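Local coordinates for DUF4848 domain-containing protein (Bacteroides thetaiotaomicron, PDB 4LB8), which is of unknown function; its natural precursor has a signal peptide of probable lipoprotein type, consistent with export to the cell envelope, at residues Ile273-Arg276 with Gly277-Tyr280; Val144-Asp147 with Phe148-Gln152; Phe30-Val33 with Glu34-Glu37; Glu50-Ser53 with Phe54-Leu58. One frame throughout, in Å; residues are numbered along the deposited sequence.

Overall arrangement
From the N terminus the contacts follow one another in series, none nested or crossing: contacts 3 and 2 sit at helix starts, contact 1 at a hairpin turn, and contact 4 is a turn within a helix. Contact 3 joins strand 27-30 to helix 33-44. Contact 4 lies in the next helix, 48-57, with the two centres about 18 Å apart. After two longer helices and the hairpin 132-141, contact 2 caps the short helix 148-152, whose Arg-151 and Gln-152 meet the second subunit. The chain then enters the strand-rich C-terminal part, where contact 1 begins the loop between strands 268-275 and 284-289, about 55 Å from contact 3 (centre to centre) and across the chain's centre.

Contact 1: residues Ile273-Arg276 with Gly277-Tyr280; sequences IWSR and GVPY
Trp-274 lies over Tyr-280 where strand 268-275 ends in the loop of a beta-hairpin, whose second strand is 284-289. The loop opens with a beta-turn, Ser-275 to Val-278, and Arg-276 and Gly-277 have backbone angles of type I. Followed outward, the Trp-274 side chain begins at CB, 3.3 Å from Val-278 O. A chi1 of 70° sets CG between the backbone N and the carbonyl carbon, which swings the indole over the returning chain. CG then sits above Tyr-280 CA, and this CA makes a CH-pi contact 3.9 Å from the centroid of the five-membered ring. CD1 faces Tyr-280 N, while NE1 comes near Tyr-280 CB. Farther out, CE2, CZ2 and CH2 all meet Tyr-280 CD1, with CZ2 at 3.6 Å from it, and CH2 also reaches CE1. The six-membered ring therefore takes the edge of the tyrosine on its face: a T-shaped pair with planes at 82° and centroids 4.8 Å apart. Outside the turn, Trp-274 also stacks on His-214, Tyr-280 OH is hydrogen-bonded to Lys-216 NZ, and Arg-283 makes a cation-pi contact with the tyrosine ring. Behind the aromatic pair, Ser-275 N donates to Val-278 O at 3.1 Å, in the carbonyl plane and on a lone pair. Ser-275 OG accepts from two backbone N-H groups of the turn: from Val-278 N at 3.2 Å and, weakly, from Gly-277 N at 3.3 Å.

Contact 2: residues Val144-Asp147 with Phe148-Gln152; sequences VYTD and FKERQ
Tyr-145 and Arg-151 meet face to chain: the arginine's aliphatic part runs over one face of the phenol ring, with CB 3.8 Å from the ring centroid and only 6° off its normal. CG continues over the rim, 3.6 Å from Tyr-145 CE2, and the extended chain carries the guanidinium beyond, its plane turned 90° to the ring. There it makes a cation-pi contact with Tyr-184 of the second subunit. Glu-150 approaches differently: its carboxylate lies at the edge of the Tyr-145 ring, and the Glu-150 side chain crosses that of Thr-146 at about a right angle. Thr-146 N donates to Glu-150 OE1 at 2.8 Å, from the syn side but tilted out of the carboxylate plane; Thr-146 OG1 gives the same oxygen a second, very short bond. A water bridges the other oxygen, OE2, to Val-144 O. All this surrounds a helix N-cap: Asp-147, its CG set between the backbone N and the carbonyl carbon, curls its carboxylate back over the first turn of helix 148-152, and OD1 accepts from Glu-150 N at 2.7 Å. Glu-150 N also donates to Asp-147 O at 3.3 Å, from above the carbonyl plane. An alanine in place of Tyr-145 would probably strip the cover from Arg-151 CB and CG, letting that chain shift and disturbing its reach to the neighbouring subunit. Phe-148 turns from this group to meet the ring of Tyr-115.

Contact 3: residues Phe30-Val33 with Glu34-Glu37; sequences FKDV and ESYE
Asp-32 and Ser-35 are joined twice through one oxygen. Asp-32 OD1 accepts from Ser-35 N at 2.9 Å, nearly in line with its C-O bond, and from Ser-35 OG at 2.7 Å, from above the carboxylate plane. With CG set between the backbone N and the carbonyl carbon (chi1 39°), the aspartate folds its carboxylate over the helix start. Beside this pair, Phe-30 offers a ring face to Tyr-36, whose CA lies 3.9 Å from the ring centroid while CD1 touches Phe-30 CE2; the rings form an offset edge-to-face pair with planes at 62°. Lys-31 NZ meets Asp-32 OD2 in a salt bridge whose hydrogen bond is weak. An asparagine here removes the negative charge and would probably leave Lys-31 NZ without its mate and free to turn. Farther along, Glu-37 N binds Val-33 O at 2.9 Å, and the Glu-37 chain runs alongside Val-33. The second shell fixes the aromatics: Phe-126 meets Phe-30 edge-to-face, Phe-133 meets the tyrosine ring, and Asn-123 binds Tyr-36 OH. Ile-191 of the second subunit packs against Glu-37. The bond from Ser-35 N to Asp-32 OD1 is a helix N-cap, set where a two-residue link leads from strand 27-30 into helix 33-44.

Contact 4: residues Glu50-Ser53 with Phe54-Leu58; sequences EQVS and FLNSL
Ser-53 and Ser-57 are joined by two hydrogen bonds to one carbonyl oxygen. Ser-53 O accepts from both Ser-57 N, at 2.9 Å, and Ser-57 OG, at 2.8 Å, and the two donors come from opposite faces of the carbonyl plane. With chi1 at -58°, OG lies beside its own backbone N, near enough to fold back on the carbonyl one turn earlier. Three more backbone bonds have the same i to i-4 spacing: Phe-54 N to Glu-50 O at 2.9 Å, Leu-55 N to Gln-51 O at 3.0 Å and Asn-56 N to Val-52 O at 3.0 Å. This is the regular alpha-helical ladder of helix 48-57. Val-52 and Asn-56 run side by side, pointing the same way, in a van der Waals contact of methyl with amide, Val-52 CG1 being 3.9 Å from Asn-56 ND2. Among apolar contacts, Leu-58 CD1 sits over the rim of one face of the Phe-54 ring. Outward, Val-52 and Leu-55 pack on Ile-65 of helix 63-80, and Phe-54 and Leu-58 touch Ile-19 and Val-21 of strand 19-22. Polar ends at the start of the helix turn back along the chain: Glu-50 OE1 takes a bond from Ser-47 N, and Gln-51 NE2 gives one to Val-43 O. Ser-53 OG is hydrogen-bonded to Ser-49 O, one turn back.

Contact 1: residues Ile273-Arg276 with Gly277-Tyr280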
loop_
_atom_site.group_PDB
_atom_site.type_symbol
_atom_site.label_atom_id
_atom_site.label_comp_id
_atom_site.label_asym_id
_atom_site.label_seq_id
_atom_site.Cartn_x
_atom_site.Cartn_y
_atom_site.Cartn_z
ATOM N N ILE A 273 10.495 9.256 6.072
ATOM C CA ILE A 273 10.921 8.327 7.125
ATOM C C ILE A 273 11.259 6.950 6.551
ATOM O O ILE A 273 10.482 6.386 5.766
ATOM C CB ILE A 273 9.814 8.224 8.246
ATOM C CG1 ILE A 273 10.254 7.430 9.510
ATOM C CG2 ILE A 273 8.486 7.683 7.710
ATOM C CD1 ILE A 273 11.319 8.137 10.474
ATOM N N TRP A 274 12.401 6.397 6.997
ATOM C CA TRP A 274 12.849 5.028 6.736
ATOM C C TRP A 274 13.655 4.557 7.974
ATOM O O TRP A 274 13.727 5.293 8.954
ATOM C CB TRP A 274 13.591 4.858 5.393
ATOM C CG TRP A 274 14.957 5.487 5.308
ATOM C CD1 TRP A 274 16.160 4.849 5.392
ATOM C CD2 TRP A 274 15.251 6.867 5.037
ATOM N NE1 TRP A 274 17.188 5.757 5.264
ATOM C CE2 TRP A 274 16.661 6.999 5.017
ATOM C CE3 TRP A 274 14.457 8.018 4.830
ATOM C CZ2 TRP A 274 17.295 8.237 4.840
ATOM C CZ3 TRP A 274 15.093 9.235 4.600
ATOM C CH2 TRP A 274 16.493 9.335 4.614
ATOM N N SER A 275 14.145 3.300 7.990
ATOM C CA SER A 275 14.872 2.772 9.157
ATOM C C SER A 275 15.955 1.815 8.706
ATOM O O SER A 275 16.199 1.702 7.506
ATOM C CB SER A 275 13.908 2.083 10.139
ATOM O OG SER A 275 13.381 0.852 9.665
ATOM N N ARG A 276 16.615 1.132 9.659
ATOM C CA ARG A 276 17.604 0.098 9.353
ATOM C C ARG A 276 16.927 -1.062 8.573
ATOM O O ARG A 276 17.500 -1.572 7.615
ATOM C CB ARG A 276 18.229 -0.410 10.651
ATOM C CG ARG A 276 19.476 -1.271 10.472
ATOM C CD ARG A 276 20.086 -1.607 11.814
ATOM N NE ARG A 276 19.109 -2.230 12.716
ATOM C CZ ARG A 276 19.314 -2.441 14.013
ATOM N NH1 ARG A 276 20.463 -2.095 14.576
ATOM N NH2 ARG A 276 18.372 -3.017 14.755
ATOM N N GLY A 277 15.693 -1.405 8.960
ATOM C CA GLY A 277 14.902 -2.455 8.325
ATOM C C GLY A 277 14.135 -2.050 7.080
ATOM O O GLY A 277 13.861 -2.913 6.248
ATOM N N VAL A 278 13.728 -0.756 6.956
ATOM C CA VAL A 278 12.959 -0.239 5.812
ATOM C C VAL A 278 13.913 0.602 4.955
ATOM O O VAL A 278 14.372 1.633 5.408
ATOM C CB VAL A 278 11.644 0.500 6.202
ATOM C CG1 VAL A 278 10.911 0.997 4.969
ATOM C CG2 VAL A 278 10.719 -0.412 7.001
ATOM N N PRO A 279 14.284 0.143 3.740
ATOM C CA PRO A 279 15.314 0.868 2.952
ATOM C C PRO A 279 14.854 2.216 2.408
ATOM O O PRO A 279 13.670 2.394 2.172
ATOM C CB PRO A 279 15.617 -0.104 1.798
ATOM C CG PRO A 279 14.391 -0.933 1.686
ATOM C CD PRO A 279 13.877 -1.112 3.070
ATOM N N TYR A 280 15.796 3.135 2.163
ATOM C CA TYR A 280 15.557 4.506 1.678
ATOM C C TYR A 280 14.579 4.524 0.484
ATOM O O TYR A 280 13.648 5.319 0.467
ATOM C CB TYR A 280 16.899 5.190 1.325
ATOM C CG TYR A 280 16.769 6.546 0.662
ATOM C CD1 TYR A 280 16.526 7.694 1.414
ATOM C CD2 TYR A 280 16.926 6.688 -0.711
ATOM C CE1 TYR A 280 16.415 8.947 0.807
ATOM C CE2 TYR A 280 16.836 7.936 -1.327
ATOM C CZ TYR A 280 16.576 9.062 -0.565
ATOM O OH TYR A 280 16.456 10.278 -1.195
#

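Contact 2: residues Val144-Asp147 with Phe148-Gln152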
loop_
_atom_site.group_PDB
_atom_site.type_symbol
_atom_site.label_atom_id
_atom_site.label_comp_id
_atom_site.label_asym_id
_atom_site.label_seq_id
_atom_site.Cartn_x
_atom_site.Cartn_y
_atom_site.Cartn_z
ATOM N N VAL A 144 -19.626 -8.544 -18.817
ATOM C CA VAL A 144 -18.939 -7.275 -18.571
ATOM C C VAL A 144 -19.048 -6.874 -17.110
ATOM O O VAL A 144 -19.881 -7.406 -16.377
ATOM C CB VAL A 144 -19.424 -6.121 -19.500
ATOM C CG1 VAL A 144 -19.143 -6.425 -20.971
ATOM C CG2 VAL A 144 -20.897 -5.767 -19.266
ATOM N N TYR A 145 -18.181 -5.968 -16.687
ATOM C CA TYR A 145 -18.249 -5.338 -15.371
ATOM C C TYR A 145 -19.273 -4.184 -15.472
ATOM O O TYR A 145 -19.330 -3.488 -16.509
ATOM C CB TYR A 145 -16.877 -4.821 -14.916
ATOM C CG TYR A 145 -15.865 -5.906 -14.615
ATOM C CD1 TYR A 145 -15.988 -6.704 -13.477
ATOM C CD2 TYR A 145 -14.747 -6.084 -15.420
ATOM C CE1 TYR A 145 -15.049 -7.692 -13.183
ATOM C CE2 TYR A 145 -13.796 -7.062 -15.132
ATOM C CZ TYR A 145 -13.949 -7.861 -14.007
ATOM O OH TYR A 145 -13.023 -8.836 -13.719
ATOM N N THR A 146 -20.102 -4.009 -14.419
ATOM C CA THR A 146 -21.107 -2.930 -14.362
ATOM C C THR A 146 -20.392 -1.582 -14.263
ATOM O O THR A 146 -20.743 -0.630 -14.963
ATOM C CB THR A 146 -22.059 -3.141 -13.177
ATOM O OG1 THR A 146 -21.263 -3.246 -11.991
ATOM C CG2 THR A 146 -22.940 -4.397 -13.343
ATOM N N ASP A 147 -19.353 -1.541 -13.417
ATOM C CA ASP A 147 -18.536 -0.366 -13.124
ATOM C C ASP A 147 -17.097 -0.794 -12.881
ATOM O O ASP A 147 -16.851 -1.984 -12.680
ATOM C CB ASP A 147 -19.105 0.384 -11.890
ATOM C CG ASP A 147 -19.290 -0.471 -10.635
ATOM O OD1 ASP A 147 -18.273 -0.946 -10.084
ATOM O OD2 ASP A 147 -20.451 -0.626 -10.183
ATOM N N PHE A 148 -16.152 0.173 -12.872
ATOM C CA PHE A 148 -14.730 -0.093 -12.639
ATOM C C PHE A 148 -14.478 -0.677 -11.224
ATOM O O PHE A 148 -13.601 -1.531 -11.058
ATOM C CB PHE A 148 -13.886 1.181 -12.856
ATOM C CG PHE A 148 -12.410 0.905 -12.700
ATOM C CD1 PHE A 148 -11.681 0.326 -13.734
ATOM C CD2 PHE A 148 -11.773 1.118 -11.484
ATOM C CE1 PHE A 148 -10.344 -0.012 -13.563
ATOM C CE2 PHE A 148 -10.440 0.764 -11.311
ATOM C CZ PHE A 148 -9.728 0.218 -12.358
ATOM N N LYS A 149 -15.247 -0.205 -10.220
ATOM C CA LYS A 149 -15.171 -0.624 -8.820
ATOM C C LYS A 149 -15.443 -2.134 -8.678
ATOM O O LYS A 149 -14.818 -2.785 -7.850
ATOM C CB LYS A 149 -16.141 0.199 -7.951
ATOM C CG LYS A 149 -15.746 1.671 -7.807
ATOM C CD LYS A 149 -16.294 2.315 -6.518
ATOM C CE LYS A 149 -15.554 3.570 -6.086
ATOM N NZ LYS A 149 -16.090 4.805 -6.724
ATOM N N GLU A 150 -16.297 -2.700 -9.535
ATOM C CA GLU A 150 -16.606 -4.131 -9.524
ATOM C C GLU A 150 -15.360 -4.968 -9.948
ATOM O O GLU A 150 -15.149 -6.057 -9.412
ATOM C CB GLU A 150 -17.812 -4.400 -10.423
ATOM C CG GLU A 150 -18.513 -5.719 -10.163
ATOM C CD GLU A 150 -19.326 -6.227 -11.344
ATOM O OE1 GLU A 150 -19.998 -5.399 -12.002
ATOM O OE2 GLU A 150 -19.267 -7.445 -11.630
ATOM N N ARG A 151 -14.514 -4.428 -10.847
ATOM C CA ARG A 151 -13.288 -5.073 -11.319
ATOM C C ARG A 151 -12.207 -5.119 -10.227
ATOM O O ARG A 151 -11.522 -6.136 -10.099
ATOM C CB ARG A 151 -12.743 -4.358 -12.568
ATOM C CG ARG A 151 -11.538 -5.031 -13.205
ATOM C CD ARG A 151 -10.931 -4.157 -14.267
ATOM N NE ARG A 151 -9.672 -4.721 -14.753
ATOM C CZ ARG A 151 -8.467 -4.281 -14.401
ATOM N NH1 ARG A 151 -8.345 -3.250 -13.567
ATOM N NH2 ARG A 151 -7.375 -4.850 -14.893
ATOM N N GLN A 152 -12.023 -4.013 -9.479
ATOM C CA GLN A 152 -11.011 -3.919 -8.415
ATOM C C GLN A 152 -11.539 -4.392 -7.056
ATOM O O GLN A 152 -10.742 -4.521 -6.119
ATOM C CB GLN A 152 -10.469 -2.481 -8.291
ATOM C CG GLN A 152 -9.568 -2.057 -9.446
ATOM C CD GLN A 152 -8.306 -2.874 -9.573
ATOM O OE1 GLN A 152 -8.161 -3.695 -10.488
ATOM N NE2 GLN A 152 -7.361 -2.661 -8.666
HETATM O O HOH W 1 -20.448 -8.460 -14.142
#

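Contact 3: residues Phe30-Val33 with Glu34-Glu37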
loop_
_atom_site.group_PDB
_atom_site.type_symbol
_atom_site.label_atom_id
_atom_site.label_comp_id
_atom_site.label_asym_id
_atom_site.label_seq_id
_atom_site.Cartn_x
_atom_site.Cartn_y
_atom_site.Cartn_z
ATOM N N PHE A 30 -18.193 -18.379 -34.951
ATOM C CA PHE A 30 -17.448 -19.627 -34.828
ATOM C C PHE A 30 -18.388 -20.765 -35.177
ATOM O O PHE A 30 -19.605 -20.616 -35.034
ATOM C CB PHE A 30 -16.852 -19.800 -33.420
ATOM C CG PHE A 30 -15.784 -18.785 -33.110
ATOM C CD1 PHE A 30 -14.513 -18.887 -33.679
ATOM C CD2 PHE A 30 -16.052 -17.700 -32.274
ATOM C CE1 PHE A 30 -13.529 -17.931 -33.406
ATOM C CE2 PHE A 30 -15.063 -16.751 -32.001
ATOM C CZ PHE A 30 -13.807 -16.877 -32.560
ATOM N N LYS A 31 -17.838 -21.880 -35.674
ATOM C CA LYS A 31 -18.604 -23.071 -36.081
ATOM C C LYS A 31 -19.279 -23.692 -34.843
ATOM O O LYS A 31 -20.482 -23.945 -34.870
ATOM C CB LYS A 31 -17.674 -24.080 -36.807
ATOM C CG LYS A 31 -18.294 -25.421 -37.202
ATOM C CD LYS A 31 -17.334 -26.265 -38.057
ATOM C CE LYS A 31 -16.684 -27.416 -37.314
ATOM N NZ LYS A 31 -17.601 -28.582 -37.168
ATOM N N ASP A 32 -18.504 -23.866 -33.753
ATOM C CA ASP A 32 -18.925 -24.480 -32.490
ATOM C C ASP A 32 -18.067 -23.973 -31.303
ATOM O O ASP A 32 -17.252 -23.069 -31.485
ATOM C CB ASP A 32 -18.854 -26.021 -32.595
ATOM C CG ASP A 32 -17.667 -26.569 -33.356
ATOM O OD1 ASP A 32 -16.534 -26.086 -33.133
ATOM O OD2 ASP A 32 -17.859 -27.495 -34.150
ATOM N N VAL A 33 -18.275 -24.537 -30.090
ATOM C CA VAL A 33 -17.534 -24.143 -28.900
ATOM C C VAL A 33 -16.031 -24.504 -29.073
ATOM O O VAL A 33 -15.162 -23.703 -28.703
ATOM C CB VAL A 33 -18.159 -24.740 -27.602
ATOM C CG1 VAL A 33 -17.247 -24.528 -26.392
ATOM C CG2 VAL A 33 -19.526 -24.119 -27.328
ATOM N N GLU A 34 -15.759 -25.685 -29.669
ATOM C CA GLU A 34 -14.436 -26.263 -29.915
ATOM C C GLU A 34 -13.594 -25.340 -30.811
ATOM O O GLU A 34 -12.435 -25.068 -30.481
ATOM C CB GLU A 34 -14.594 -27.672 -30.525
ATOM C CG GLU A 34 -13.301 -28.401 -30.850
ATOM C CD GLU A 34 -13.376 -29.354 -32.031
ATOM O OE1 GLU A 34 -14.081 -29.038 -33.019
ATOM O OE2 GLU A 34 -12.689 -30.400 -31.986
ATOM N N SER A 35 -14.207 -24.809 -31.887
ATOM C CA SER A 35 -13.587 -23.864 -32.818
ATOM C C SER A 35 -13.192 -22.581 -32.099
ATOM O O SER A 35 -12.058 -22.124 -32.235
ATOM C CB SER A 35 -14.534 -23.555 -33.976
ATOM O OG SER A 35 -14.768 -24.737 -34.721
ATOM N N TYR A 36 -14.114 -22.036 -31.297
ATOM C CA TYR A 36 -13.934 -20.804 -30.535
ATOM C C TYR A 36 -12.769 -20.962 -29.521
ATOM O O TYR A 36 -11.829 -20.164 -29.554
ATOM C CB TYR A 36 -15.277 -20.393 -29.852
ATOM C CG TYR A 36 -15.098 -19.577 -28.594
ATOM C CD1 TYR A 36 -14.620 -18.270 -28.649
ATOM C CD2 TYR A 36 -15.306 -20.143 -27.342
ATOM C CE1 TYR A 36 -14.357 -17.546 -27.490
ATOM C CE2 TYR A 36 -15.050 -19.427 -26.177
ATOM C CZ TYR A 36 -14.565 -18.133 -26.258
ATOM O OH TYR A 36 -14.336 -17.420 -25.115
ATOM N N GLU A 37 -12.813 -22.005 -28.665
ATOM C CA GLU A 37 -11.797 -22.254 -27.639
ATOM C C GLU A 37 -10.433 -22.469 -28.269
ATOM O O GLU A 37 -9.451 -21.986 -27.723
ATOM C CB GLU A 37 -12.188 -23.426 -26.728
ATOM C CG GLU A 37 -13.178 -23.011 -25.644
ATOM C CD GLU A 37 -13.897 -24.129 -24.911
ATOM O OE1 GLU A 37 -14.009 -25.240 -25.483
ATOM O OE2 GLU A 37 -14.418 -23.872 -23.799
#

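Contact 4: residues Glu50-Ser53 with Phe54-Leu58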
loop_
_atom_site.group_PDB
_atom_site.type_symbol
_atom_site.label_atom_id
_atom_site.label_comp_id
_atom_site.label_asym_id
_atom_site.label_seq_id
_atom_site.Cartn_x
_atom_site.Cartn_y
_atom_site.Cartn_z
ATOM N N GLU A 50 1.290 -10.066 -34.657
ATOM C CA GLU A 50 0.690 -11.262 -35.281
ATOM C C GLU A 50 -0.821 -11.249 -35.111
ATOM O O GLU A 50 -1.542 -11.596 -36.037
ATOM C CB GLU A 50 1.259 -12.558 -34.677
ATOM C CG GLU A 50 2.699 -12.883 -35.044
ATOM C CD GLU A 50 3.231 -14.155 -34.408
ATOM O OE1 GLU A 50 2.969 -14.377 -33.204
ATOM O OE2 GLU A 50 3.916 -14.932 -35.113
ATOM N N GLN A 51 -1.297 -10.839 -33.922
ATOM C CA GLN A 51 -2.723 -10.748 -33.624
ATOM C C GLN A 51 -3.385 -9.649 -34.433
ATOM O O GLN A 51 -4.457 -9.886 -34.991
ATOM C CB GLN A 51 -2.958 -10.486 -32.145
ATOM C CG GLN A 51 -2.583 -11.635 -31.260
ATOM C CD GLN A 51 -2.441 -11.155 -29.865
ATOM O OE1 GLN A 51 -2.528 -9.956 -29.591
ATOM N NE2 GLN A 51 -2.216 -12.081 -28.950
ATOM N N VAL A 52 -2.754 -8.449 -34.481
ATOM C CA VAL A 52 -3.231 -7.287 -35.235
ATOM C C VAL A 52 -3.304 -7.674 -36.724
ATOM O O VAL A 52 -4.325 -7.396 -37.348
ATOM C CB VAL A 52 -2.384 -5.998 -34.991
ATOM C CG1 VAL A 52 -2.884 -4.830 -35.835
ATOM C CG2 VAL A 52 -2.378 -5.602 -33.518
ATOM N N SER A 53 -2.285 -8.399 -37.258
ATOM C CA SER A 53 -2.249 -8.837 -38.657
ATOM C C SER A 53 -3.255 -9.936 -38.961
ATOM O O SER A 53 -3.839 -9.906 -40.043
ATOM C CB SER A 53 -0.853 -9.295 -39.052
ATOM O OG SER A 53 -0.001 -8.163 -39.071
ATOM N N PHE A 54 -3.462 -10.902 -38.035
ATOM C CA PHE A 54 -4.437 -11.990 -38.211
ATOM C C PHE A 54 -5.861 -11.406 -38.249
ATOM O O PHE A 54 -6.699 -11.900 -39.007
ATOM C CB PHE A 54 -4.290 -13.070 -37.111
ATOM C CG PHE A 54 -5.432 -14.057 -37.001
ATOM C CD1 PHE A 54 -5.506 -15.162 -37.845
ATOM C CD2 PHE A 54 -6.443 -13.877 -36.060
ATOM C CE1 PHE A 54 -6.576 -16.065 -37.758
ATOM C CE2 PHE A 54 -7.517 -14.772 -35.981
ATOM C CZ PHE A 54 -7.570 -15.866 -36.822
ATOM N N LEU A 55 -6.114 -10.329 -37.464
ATOM C CA LEU A 55 -7.408 -9.641 -37.432
ATOM C C LEU A 55 -7.588 -8.769 -38.681
ATOM O O LEU A 55 -8.714 -8.633 -39.160
ATOM C CB LEU A 55 -7.578 -8.807 -36.143
ATOM C CG LEU A 55 -7.815 -9.620 -34.861
ATOM C CD1 LEU A 55 -7.617 -8.770 -33.639
ATOM C CD2 LEU A 55 -9.174 -10.300 -34.865
ATOM N N ASN A 56 -6.475 -8.209 -39.217
ATOM C CA ASN A 56 -6.469 -7.412 -40.452
ATOM C C ASN A 56 -6.769 -8.331 -41.625
ATOM O O ASN A 56 -7.501 -7.927 -42.530
ATOM C CB ASN A 56 -5.137 -6.662 -40.652
ATOM C CG ASN A 56 -4.826 -5.556 -39.645
ATOM O OD1 ASN A 56 -5.646 -5.172 -38.787
ATOM N ND2 ASN A 56 -3.598 -5.040 -39.704
ATOM N N SER A 57 -6.273 -9.601 -41.562
ATOM C CA SER A 57 -6.534 -10.672 -42.547
ATOM C C SER A 57 -8.023 -10.925 -42.681
ATOM O O SER A 57 -8.497 -11.223 -43.780
ATOM C CB SER A 57 -5.867 -11.985 -42.133
ATOM O OG SER A 57 -4.466 -11.869 -41.963
ATOM N N LEU A 58 -8.749 -10.843 -41.543
ATOM C CA LEU A 58 -10.180 -11.097 -41.447
ATOM C C LEU A 58 -11.041 -9.844 -41.691
ATOM O O LEU A 58 -12.266 -9.941 -41.627
ATOM C CB LEU A 58 -10.487 -11.660 -40.055
ATOM C CG LEU A 58 -9.985 -13.056 -39.762
ATOM C CD1 LEU A 58 -9.770 -13.223 -38.304
ATOM C CD2 LEU A 58 -10.988 -14.115 -40.231
#